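PDB 5KTC: FdhC from Acinetobacter nosocomialis, which acts as a GNAT-superfamily sugar N-acyltransferase, here holding coenzyme A and a dTDP-linked 3-(3-hydroxybutanoylamino)-3,6-dideoxygalactose as its products. Local coordinates for residues A[2-10]-A[116-124]; A[60-68]-A[78-86]. One frame throughout, in Å; residues are numbered along the deposited sequence.

The chain begins with the extended loop 2-10, enters the sheet through strand 11-15 and, beyond two helices, reaches strand 63-70. Interaction 2 closes a short hairpin there, bringing 60-68 and 78-86 together across only nine intervening residues. Far later, helix 107-122 returns to the N-terminal loop, and interaction 1 closes a loop of more than a hundred residues within which interaction 2 is nested. The two contacts touch each other: Phe4 lies edge-to-face with Tyr64 and with Phe66, and Leu6 also packs on Phe66. The N-terminal loop is thereby tied both to the helix and to one face of the hairpin, whose other face meets the nucleotide-sugar product.

Interaction 1: residues A[2-10]-A[116-124]; sequences VNFNLKANT and YEAGFSTLG. With MG (magnesium ion), chain E.
Thr122 OG1 lies 2.8 Å from a water oxygen that also accepts a bond from Asn5 N at 3.1 Å, and this water bridges helix and loop. OG1 stands anti to the carbonyl carbon of Thr122 (chi1 -53°), which turns the other branch to the N-terminal segment as well: the methyl CG2 meets Val2 CG1 at 3.8 Å and approaches Phe4 CD1 obliquely at 3.8 Å. Glu117 O accepts both Ser121 N and Thr122 N, the latter through the i+5 bond of a pi turn at the end of the helix.

Phe4 is buried although the loop around it is largely exposed. Val2 CG1 lies over one face of its ring, displaced toward the rim, while Ala118 CB and Leu123 CD2 come in obliquely from the helix side. Leu123, just past the last helical residue, also sets CD2 against both methyls of Val2. In the GNAT fold of this protein, the contact packs the segment leading into the edge strand 11-15 against helix 107-122, and the same apolar layer extends to Tyr64 and Phe66 of strand 63-70.

Farther along the loop, Leu6 places CD1 4.0 Å from Ala118 CB. A second water accepts from Lys7 N and lies near Asn5 O and, in one of two conformers of Glu117, 2.8 Å from Glu117 OE1; it has more acceptors within reach than protons. Away from the helix, Phe4 O binds a magnesium ion at 2.4 Å, joined by a water and, at a long 2.7 Å, by Asn5 OD1 of the side chain.

Interaction 2: residues A[60-68]-A[78-86]; sequences NGEEYYFII and GTVRLYDFH. With FUH ([[(2~{R},3~{S},5~{R})-5-[5-methyl-2,4-bis(oxidanylidene)pyrimidin-1-yl]-3-oxidanyl-oxolan-2-yl]methoxy-oxidanyl-phosphoryl] [(2~{R},3~{R},4~{S},5~{R},6~{R})-6-methyl-3,5-bis(oxidanyl)-4-[[(3~{R})-3-oxidanylbutanoyl]amino]oxan-2-yl] hydrogen phosphate), chain C.
Arg81 CD lies 3.8 Å above one face of the Tyr65 ring, toward its rim, in a CH-pi contact, and Val80 O sits at the ring edge. The guanidinium of Arg81 is itself covered on opposite faces, by Tyr83 CG and by the methyl C18 of the product's thymine, while Glu63 OE1 and phosphate oxygen O10 of the product occupy its edge. Arg81 NH2 stands 3.7 Å above the centre of the Tyr83 ring. On Phe85, Glu62 O covers one face, with Gly61 O and Tyr64 CD2 at the edge.

A bend at chi3 (62°) turns the arginine so that NH1 donates to Glu63 OE1 over 2.9 Å, almost straight at 174°. This salt bridge lies in the guanidinium plane but reaches the carboxylate from above its own plane. Glu63, with Ser96 OG at Arg81 NE, probably fixes the guanidinium, and Arg57 pairs with Glu63 OE2.

Three side chains of the hairpin bind the product. Tyr65 OH donates to thymine O15 at 2.6 Å. Arg81 NH2 donates to O10 at 2.9 Å, and Tyr83 OH shares a hydrogen bond with sugar hydroxyl O5 at 2.8 Å. Behind them, paired backbone bonds join Tyr64 with Leu82 and Phe66 with Val80. The whole is an antiparallel beta hairpin of the GNAT sheet, with one face lining the nucleotide-sugar site and the other packed into the apolar core.

Interaction 1: residues A[2-10]-A[116-124]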
loop_
_atom_site.group_PDB
_atom_site.type_symbol
_atom_site.label_atom_id
_atom_site.label_comp_id
_atom_site.label_asym_id
_atom_site.label_seq_id
_atom_site.Cartn_x
_atom_site.Cartn_y
_atom_site.Cartn_z
ATOM N N VAL A 2 -13.739 11.039 5.247
ATOM C CA VAL A 2 -12.383 11.321 4.669
ATOM C C VAL A 2 -12.429 11.189 3.147
ATOM O O VAL A 2 -13.192 10.405 2.594
ATOM C CB VAL A 2 -11.276 10.382 5.240
ATOM C CG1 VAL A 2 -9.892 10.789 4.721
ATOM C CG2 VAL A 2 -11.295 10.379 6.773
ATOM N N ASN A 3 -11.641 11.993 2.471
ATOM C CA ASN A 3 -11.448 11.820 1.040
ATOM C C ASN A 3 -9.945 12.038 0.756
ATOM O O ASN A 3 -9.248 12.887 1.382
ATOM C CB ASN A 3 -12.402 12.696 0.213
ATOM C CG ASN A 3 -11.725 13.939 -0.347
ATOM O OD1 ASN A 3 -11.559 14.935 0.354
ATOM N ND2 ASN A 3 -11.327 13.883 -1.607
ATOM N N PHE A 4 -9.441 11.152 -0.090
ATOM C CA PHE A 4 -8.044 11.046 -0.370
ATOM C C PHE A 4 -7.716 11.675 -1.715
ATOM O O PHE A 4 -8.502 11.593 -2.678
ATOM C CB PHE A 4 -7.603 9.580 -0.365
ATOM C CG PHE A 4 -7.849 8.901 0.947
ATOM C CD1 PHE A 4 -6.909 8.968 1.976
ATOM C CD2 PHE A 4 -9.046 8.236 1.185
ATOM C CE1 PHE A 4 -7.141 8.345 3.206
ATOM C CE2 PHE A 4 -9.285 7.630 2.429
ATOM C CZ PHE A 4 -8.334 7.683 3.428
ATOM N N ASN A 5 -6.535 12.221 -1.804
ATOM C CA ASN A 5 -6.052 12.779 -3.047
ATOM C C ASN A 5 -4.631 12.282 -3.221
ATOM O O ASN A 5 -3.721 12.981 -3.119
ATOM C CB ASN A 5 -6.216 14.296 -3.034
ATOM C CG ASN A 5 -7.682 14.692 -2.951
ATOM O OD1 ASN A 5 -8.440 14.525 -3.888
ATOM N ND2 ASN A 5 -8.091 15.150 -1.792
ATOM N N LEU A 6 -4.519 11.004 -3.514
ATOM C CA LEU A 6 -3.259 10.322 -3.565
ATOM C C LEU A 6 -2.817 10.100 -4.982
ATOM O O LEU A 6 -3.340 9.248 -5.749
ATOM C CB LEU A 6 -3.367 9.006 -2.796
ATOM C CG LEU A 6 -3.807 9.082 -1.342
ATOM C CD1 LEU A 6 -4.162 7.650 -0.832
ATOM C CD2 LEU A 6 -2.692 9.698 -0.516
ATOM N N LYS A 7 -1.760 10.840 -5.348
ATOM C CA LYS A 7 -1.154 10.669 -6.647
ATOM C C LYS A 7 0.323 10.917 -6.569
ATOM O O LYS A 7 0.747 11.774 -5.848
ATOM C CB LYS A 7 -1.794 11.608 -7.691
ATOM C CG LYS A 7 -1.736 13.114 -7.355
ATOM C CD LYS A 7 -2.446 14.050 -8.405
ATOM C CE LYS A 7 -1.743 14.061 -9.801
ATOM N NZ LYS A 7 -2.603 13.992 -11.050
ATOM N N ALA A 8 1.079 10.146 -7.316
ATOM C CA ALA A 8 2.520 10.344 -7.411
ATOM C C ALA A 8 2.849 10.567 -8.840
ATOM O O ALA A 8 1.963 10.925 -9.653
ATOM C CB ALA A 8 3.286 9.189 -6.783
ATOM N N ASN A 9 4.098 10.374 -9.168
ATOM C CA ASN A 9 4.542 10.618 -10.532
ATOM C C ASN A 9 3.963 9.773 -11.644
ATOM O O ASN A 9 3.667 10.275 -12.715
ATOM C CB ASN A 9 6.048 10.480 -10.596
ATOM C CG ASN A 9 6.732 11.799 -10.730
ATOM O OD1 ASN A 9 6.134 12.881 -10.561
ATOM N ND2 ASN A 9 7.987 11.734 -11.078
ATOM N N THR A 10 3.925 8.480 -11.433
ATOM C CA THR A 10 3.501 7.568 -12.449
ATOM C C THR A 10 2.287 6.790 -12.062
ATOM O O THR A 10 1.826 6.046 -12.881
ATOM C CB THR A 10 4.590 6.628 -12.917
ATOM O OG1 THR A 10 4.888 5.601 -11.938
ATOM C CG2 THR A 10 5.897 7.442 -13.340
ATOM N N TYR A 116 1.991 5.844 3.261
ATOM C CA TYR A 116 2.434 6.577 4.426
ATOM C C TYR A 116 1.892 8.017 4.458
ATOM O O TYR A 116 1.625 8.519 5.541
ATOM C CB TYR A 116 3.983 6.544 4.514
ATOM C CG TYR A 116 4.520 5.152 4.718
ATOM C CD1 TYR A 116 3.990 4.309 5.724
ATOM C CD2 TYR A 116 5.584 4.654 3.991
ATOM C CE1 TYR A 116 4.502 3.066 5.974
ATOM C CE2 TYR A 116 6.058 3.378 4.198
ATOM C CZ TYR A 116 5.529 2.595 5.206
ATOM O OH TYR A 116 5.962 1.318 5.452
ATOM N N GLU A 117 1.749 8.669 3.314
ATOM C CA GLU A 117 1.082 10.000 3.206
ATOM C C GLU A 117 -0.353 9.851 3.804
ATOM O O GLU A 117 -0.804 10.633 4.648
ATOM C CB GLU A 117 1.096 10.475 1.704
ATOM C CG GLU A 117 1.146 11.983 1.380
ATOM C CD GLU A 117 1.098 12.341 -0.137
ATOM O OE1 GLU A 117 0.034 12.867 -0.530
ATOM O OE2 GLU A 117 2.073 12.139 -0.947
ATOM N N ALA A 118 -1.057 8.814 3.362
ATOM C CA ALA A 118 -2.445 8.623 3.804
ATOM C C ALA A 118 -2.525 8.397 5.290
ATOM O O ALA A 118 -3.345 9.025 6.023
ATOM C CB ALA A 118 -3.077 7.490 3.054
ATOM N N GLY A 119 -1.673 7.504 5.778
ATOM C CA GLY A 119 -1.739 7.100 7.160
ATOM C C GLY A 119 -1.254 8.153 8.104
ATOM O O GLY A 119 -1.908 8.442 9.054
ATOM N N PHE A 120 -0.105 8.750 7.825
ATOM C CA PHE A 120 0.510 9.675 8.772
ATOM C C PHE A 120 -0.029 11.085 8.627
ATOM O O PHE A 120 -0.289 11.747 9.643
ATOM C CB PHE A 120 2.032 9.685 8.629
ATOM C CG PHE A 120 2.681 8.412 8.988
ATOM C CD1 PHE A 120 2.497 7.838 10.230
ATOM C CD2 PHE A 120 3.531 7.793 8.104
ATOM C CE1 PHE A 120 3.153 6.677 10.554
ATOM C CE2 PHE A 120 4.180 6.620 8.436
ATOM C CZ PHE A 120 4.009 6.055 9.633
ATOM N N SER A 121 -0.203 11.578 7.396
ATOM C CA SER A 121 -0.714 12.933 7.291
ATOM C C SER A 121 -2.274 12.993 7.061
ATOM O O SER A 121 -2.949 13.643 7.841
ATOM C CB SER A 121 0.150 13.744 6.366
ATOM O OG SER A 121 -0.388 13.636 5.100
ATOM N N THR A 122 -2.846 12.292 6.091
ATOM C CA THR A 122 -4.316 12.357 5.885
ATOM C C THR A 122 -5.060 11.797 7.114
ATOM O O THR A 122 -6.065 12.343 7.529
ATOM C CB THR A 122 -4.805 11.684 4.588
ATOM O OG1 THR A 122 -4.098 12.173 3.444
ATOM C CG2 THR A 122 -6.302 11.901 4.341
ATOM N N LEU A 123 -4.553 10.756 7.775
ATOM C CA LEU A 123 -5.273 10.178 8.884
ATOM C C LEU A 123 -4.689 10.398 10.245
ATOM O O LEU A 123 -5.250 9.912 11.203
ATOM C CB LEU A 123 -5.439 8.657 8.604
ATOM C CG LEU A 123 -6.255 8.296 7.391
ATOM C CD1 LEU A 123 -6.148 6.809 7.122
ATOM C CD2 LEU A 123 -7.689 8.699 7.516
ATOM N N GLY A 124 -3.557 11.069 10.391
ATOM C CA GLY A 124 -3.050 11.353 11.724
ATOM C C GLY A 124 -2.550 10.221 12.597
ATOM O O GLY A 124 -2.551 10.340 13.800
HETATM MG MG MG E . -9.272 12.100 -4.881
HETATM O O HOH W 1 -11.211 12.192 -3.593
HETATM O O HOH W 2 -4.797 12.232 0.714
HETATM O O HOH W 3 -0.844 12.746 -3.210
#

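Interaction 2: residues A[60-68]-A[78-86]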
loop_
_atom_site.group_PDB
_atom_site.type_symbol
_atom_site.label_atom_id
_atom_site.label_comp_id
_atom_site.label_asym_id
_atom_site.label_seq_id
_atom_site.Cartn_x
_atom_site.Cartn_y
_atom_site.Cartn_z
ATOM N N ASN A 60 -17.128 3.719 8.478
ATOM C CA ASN A 60 -16.882 3.998 9.873
ATOM C C ASN A 60 -15.467 4.370 10.201
ATOM O O ASN A 60 -15.102 4.322 11.365
ATOM C CB ASN A 60 -17.297 2.799 10.736
ATOM C CG ASN A 60 -18.796 2.581 10.732
ATOM O OD1 ASN A 60 -19.575 3.547 10.765
ATOM N ND2 ASN A 60 -19.216 1.316 10.674
ATOM N N GLY A 61 -14.664 4.724 9.205
ATOM C CA GLY A 61 -13.278 5.119 9.485
ATOM C C GLY A 61 -12.323 4.016 9.930
ATOM O O GLY A 61 -11.308 4.311 10.530
ATOM N N GLU A 62 -12.651 2.756 9.651
ATOM C CA GLU A 62 -11.881 1.624 10.170
ATOM C C GLU A 62 -10.916 0.967 9.158
ATOM O O GLU A 62 -10.126 0.088 9.538
ATOM C CB GLU A 62 -12.839 0.583 10.715
ATOM C CG GLU A 62 -13.650 1.067 11.915
ATOM C CD GLU A 62 -14.865 0.190 12.225
ATOM O OE1 GLU A 62 -15.198 -0.772 11.467
ATOM O OE2 GLU A 62 -15.506 0.492 13.252
ATOM N N GLU A 63 -11.004 1.351 7.887
ATOM C CA GLU A 63 -10.276 0.627 6.817
ATOM C C GLU A 63 -10.389 1.386 5.528
ATOM O O GLU A 63 -11.482 1.851 5.206
ATOM C CB GLU A 63 -10.851 -0.779 6.601
ATOM C CG GLU A 63 -9.977 -1.725 5.798
ATOM C CD GLU A 63 -10.338 -3.196 5.974
ATOM O OE1 GLU A 63 -10.297 -3.977 5.004
ATOM O OE2 GLU A 63 -10.575 -3.601 7.126
ATOM N N TYR A 64 -9.275 1.498 4.788
ATOM C CA TYR A 64 -9.222 2.137 3.502
ATOM C C TYR A 64 -8.455 1.284 2.542
ATOM O O TYR A 64 -7.289 0.958 2.800
ATOM C CB TYR A 64 -8.558 3.510 3.628
ATOM C CG TYR A 64 -9.303 4.404 4.568
ATOM C CD1 TYR A 64 -10.525 4.985 4.189
ATOM C CD2 TYR A 64 -8.872 4.616 5.861
ATOM C CE1 TYR A 64 -11.248 5.765 5.091
ATOM C CE2 TYR A 64 -9.598 5.428 6.756
ATOM C CZ TYR A 64 -10.794 5.985 6.360
ATOM O OH TYR A 64 -11.545 6.776 7.221
ATOM N N TYR A 65 -9.098 0.914 1.456
ATOM C CA TYR A 65 -8.599 -0.065 0.485
ATOM C C TYR A 65 -8.619 0.598 -0.870
ATOM O O TYR A 65 -9.632 1.204 -1.213
ATOM C CB TYR A 65 -9.551 -1.236 0.470
ATOM C CG TYR A 65 -9.200 -2.475 -0.253
ATOM C CD1 TYR A 65 -7.932 -2.748 -0.714
ATOM C CD2 TYR A 65 -10.175 -3.446 -0.439
ATOM C CE1 TYR A 65 -7.644 -3.960 -1.344
ATOM C CE2 TYR A 65 -9.902 -4.660 -1.064
ATOM C CZ TYR A 65 -8.632 -4.917 -1.517
ATOM O OH TYR A 65 -8.326 -6.146 -2.178
ATOM N N PHE A 66 -7.502 0.545 -1.590
ATOM C CA PHE A 66 -7.290 1.275 -2.835
ATOM C C PHE A 66 -6.896 0.390 -4.008
ATOM O O PHE A 66 -6.181 -0.592 -3.846
ATOM C CB PHE A 66 -6.178 2.334 -2.677
ATOM C CG PHE A 66 -6.439 3.340 -1.580
ATOM C CD1 PHE A 66 -6.103 3.060 -0.292
ATOM C CD2 PHE A 66 -6.963 4.573 -1.870
ATOM C CE1 PHE A 66 -6.336 3.934 0.741
ATOM C CE2 PHE A 66 -7.227 5.484 -0.872
ATOM C CZ PHE A 66 -6.899 5.182 0.455
ATOM N N ILE A 67 -7.394 0.761 -5.182
ATOM C CA ILE A 67 -6.829 0.301 -6.439
ATOM C C ILE A 67 -5.682 1.277 -6.788
ATOM O O ILE A 67 -5.847 2.478 -6.596
ATOM C CB ILE A 67 -7.841 0.314 -7.591
ATOM C CG1 ILE A 67 -9.094 -0.467 -7.218
ATOM C CG2 ILE A 67 -7.195 -0.198 -8.854
ATOM C CD1 ILE A 67 -8.872 -1.940 -6.896
ATOM N N ILE A 68 -4.575 0.695 -7.238
ATOM C CA ILE A 68 -3.429 1.412 -7.720
ATOM C C ILE A 68 -3.571 1.470 -9.241
ATOM O O ILE A 68 -3.777 0.418 -9.875
ATOM C CB ILE A 68 -2.108 0.740 -7.351
ATOM C CG1 ILE A 68 -1.970 0.492 -5.829
ATOM C CG2 ILE A 68 -0.959 1.608 -7.875
ATOM C CD1 ILE A 68 -0.756 -0.355 -5.456
ATOM N N GLY A 78 -2.805 -2.618 -9.495
ATOM C CA GLY A 78 -2.707 -3.320 -8.229
ATOM C C GLY A 78 -3.599 -2.844 -7.115
ATOM O O GLY A 78 -4.587 -2.139 -7.357
ATOM N N THR A 79 -3.245 -3.270 -5.883
ATOM C CA THR A 79 -4.023 -2.982 -4.732
ATOM C C THR A 79 -3.159 -2.580 -3.578
ATOM O O THR A 79 -1.965 -2.943 -3.503
ATOM C CB THR A 79 -4.876 -4.176 -4.267
ATOM O OG1 THR A 79 -4.043 -5.304 -3.938
ATOM C CG2 THR A 79 -5.831 -4.515 -5.328
ATOM N N VAL A 80 -3.762 -1.862 -2.624
ATOM C CA VAL A 80 -3.083 -1.681 -1.334
ATOM C C VAL A 80 -4.092 -1.290 -0.306
ATOM O O VAL A 80 -5.132 -0.700 -0.657
ATOM C CB VAL A 80 -1.894 -0.667 -1.423
ATOM C CG1 VAL A 80 -2.413 0.764 -1.614
ATOM C CG2 VAL A 80 -0.977 -0.784 -0.205
ATOM N N ARG A 81 -3.813 -1.615 0.933
ATOM C CA ARG A 81 -4.833 -1.409 2.032
ATOM C C ARG A 81 -4.231 -0.953 3.329
ATOM O O ARG A 81 -3.178 -1.438 3.726
ATOM C CB ARG A 81 -5.552 -2.731 2.263
ATOM C CG ARG A 81 -6.819 -2.712 3.100
ATOM C CD ARG A 81 -7.665 -3.991 2.895
ATOM N NE ARG A 81 -6.931 -5.165 3.322
ATOM C CZ ARG A 81 -7.120 -5.988 4.375
ATOM N NH1 ARG A 81 -8.143 -5.924 5.223
ATOM N NH2 ARG A 81 -6.233 -6.953 4.537
ATOM N N LEU A 82 -4.949 -0.042 4.011
ATOM C CA LEU A 82 -4.731 0.359 5.371
ATOM C C LEU A 82 -5.845 -0.165 6.240
ATOM O O LEU A 82 -7.006 -0.032 5.902
ATOM C CB LEU A 82 -4.722 1.865 5.552
ATOM C CG LEU A 82 -3.516 2.559 4.935
ATOM C CD1 LEU A 82 -3.561 2.505 3.412
ATOM C CD2 LEU A 82 -3.522 3.964 5.432
ATOM N N TYR A 83 -5.485 -0.818 7.332
ATOM C CA TYR A 83 -6.467 -1.599 8.108
ATOM C C TYR A 83 -5.944 -1.813 9.556
ATOM O O TYR A 83 -4.768 -1.544 9.895
ATOM C CB TYR A 83 -6.771 -2.935 7.328
ATOM C CG TYR A 83 -5.621 -3.947 7.260
ATOM C CD1 TYR A 83 -4.551 -3.765 6.417
ATOM C CD2 TYR A 83 -5.632 -5.149 8.054
ATOM C CE1 TYR A 83 -3.523 -4.697 6.355
ATOM C CE2 TYR A 83 -4.624 -6.100 7.970
ATOM C CZ TYR A 83 -3.541 -5.874 7.144
ATOM O OH TYR A 83 -2.528 -6.800 6.995
ATOM N N ASP A 84 -6.851 -2.271 10.427
ATOM C CA ASP A 84 -6.528 -2.740 11.761
ATOM C C ASP A 84 -5.854 -1.671 12.598
ATOM O O ASP A 84 -4.657 -1.752 12.907
ATOM C CB ASP A 84 -5.647 -3.992 11.663
ATOM C CG ASP A 84 -5.517 -4.760 12.993
ATOM O OD1 ASP A 84 -6.299 -4.483 13.926
ATOM O OD2 ASP A 84 -4.660 -5.682 13.032
ATOM N N PHE A 85 -6.647 -0.642 12.883
ATOM C CA PHE A 85 -6.223 0.579 13.569
ATOM C C PHE A 85 -6.256 0.446 15.100
ATOM O O PHE A 85 -7.225 -0.079 15.627
ATOM C CB PHE A 85 -7.185 1.694 13.172
ATOM C CG PHE A 85 -7.249 1.985 11.662
ATOM C CD1 PHE A 85 -6.292 1.529 10.776
ATOM C CD2 PHE A 85 -8.246 2.755 11.174
ATOM C CE1 PHE A 85 -6.354 1.855 9.415
ATOM C CE2 PHE A 85 -8.341 3.098 9.829
ATOM C CZ PHE A 85 -7.399 2.625 8.937
ATOM N N HIS A 86 -5.243 0.933 15.797
ATOM C CA HIS A 86 -5.149 0.858 17.280
ATOM C C HIS A 86 -4.608 2.166 17.908
ATOM O O HIS A 86 -4.311 3.112 17.163
ATOM C CB HIS A 86 -4.285 -0.347 17.705
ATOM C CG HIS A 86 -4.909 -1.646 17.359
ATOM N ND1 HIS A 86 -5.673 -2.356 18.249
ATOM C CD2 HIS A 86 -4.976 -2.319 16.188
ATOM C CE1 HIS A 86 -6.130 -3.453 17.663
ATOM N NE2 HIS A 86 -5.742 -3.437 16.406
HETATM O O1 FUH C . 1.063 -6.841 2.104
HETATM C C1 FUH C . 1.576 -7.015 3.204
HETATM C C2 FUH C . 2.509 -6.033 3.831
HETATM C C3 FUH C . 3.187 -5.152 2.814
HETATM O O2 FUH C . 4.440 -5.730 2.365
HETATM C C4 FUH C . 3.538 -3.815 3.416
HETATM N N1 FUH C . 1.295 -8.137 3.980
HETATM C C5 FUH C . 0.157 -8.999 3.641
HETATM C C6 FUH C . 0.543 -10.488 3.709
HETATM O O3 FUH C . 1.029 -10.724 4.961
HETATM C C7 FUH C . -0.632 -11.428 3.567
HETATM C C8 FUH C . -0.323 -12.903 3.919
HETATM O O4 FUH C . -1.708 -11.023 4.430
HETATM C C9 FUH C . -0.984 -8.725 4.604
HETATM O O5 FUH C . -1.525 -7.406 4.437
HETATM C C10 FUH C . -2.105 -9.644 4.327
HETATM O O6 FUH C . -2.561 -9.368 3.011
HETATM P P1 FUH C . -3.919 -9.931 2.463
HETATM O O7 FUH C . -3.804 -11.328 1.978
HETATM O O8 FUH C . -4.268 -8.976 1.322
HETATM O O9 FUH C . -5.111 -9.654 3.480
HETATM P P2 FUH C . -5.626 -10.452 4.768
HETATM O O10 FUH C . -5.731 -9.462 5.876
HETATM O O11 FUH C . -4.625 -11.571 5.020
HETATM O O12 FUH C . -7.023 -10.915 4.222
HETATM C C11 FUH C . -8.078 -11.227 5.138
HETATM C C12 FUH C . -8.978 -12.245 4.484
HETATM C C13 FUH C . -8.219 -13.409 3.814
HETATM O O13 FUH C . -8.943 -14.649 3.911
HETATM C C14 FUH C . -8.194 -13.059 2.333
HETATM C C15 FUH C . -9.488 -12.295 2.192
HETATM O O14 FUH C . -9.745 -11.620 3.449
HETATM N N2 FUH C . -9.499 -11.185 1.215
HETATM C C16 FUH C . -8.724 -10.079 1.398
HETATM C C17 FUH C . -8.800 -9.014 0.499
HETATM C C18 FUH C . -7.971 -7.759 0.670
HETATM C C19 FUH C . -9.684 -9.161 -0.613
HETATM O O15 FUH C . -9.823 -8.173 -1.445
HETATM N N3 FUH C . -10.435 -10.259 -0.769
HETATM C C20 FUH C . -10.365 -11.222 0.157
HETATM O O16 FUH C . -11.089 -12.314 -0.017
HETATM O O HOH W 4 -9.546 -2.578 9.490
HETATM O O HOH W 5 -9.437 -0.502 12.241
HETATM O O HOH W 6 -5.815 -7.373 -2.880
#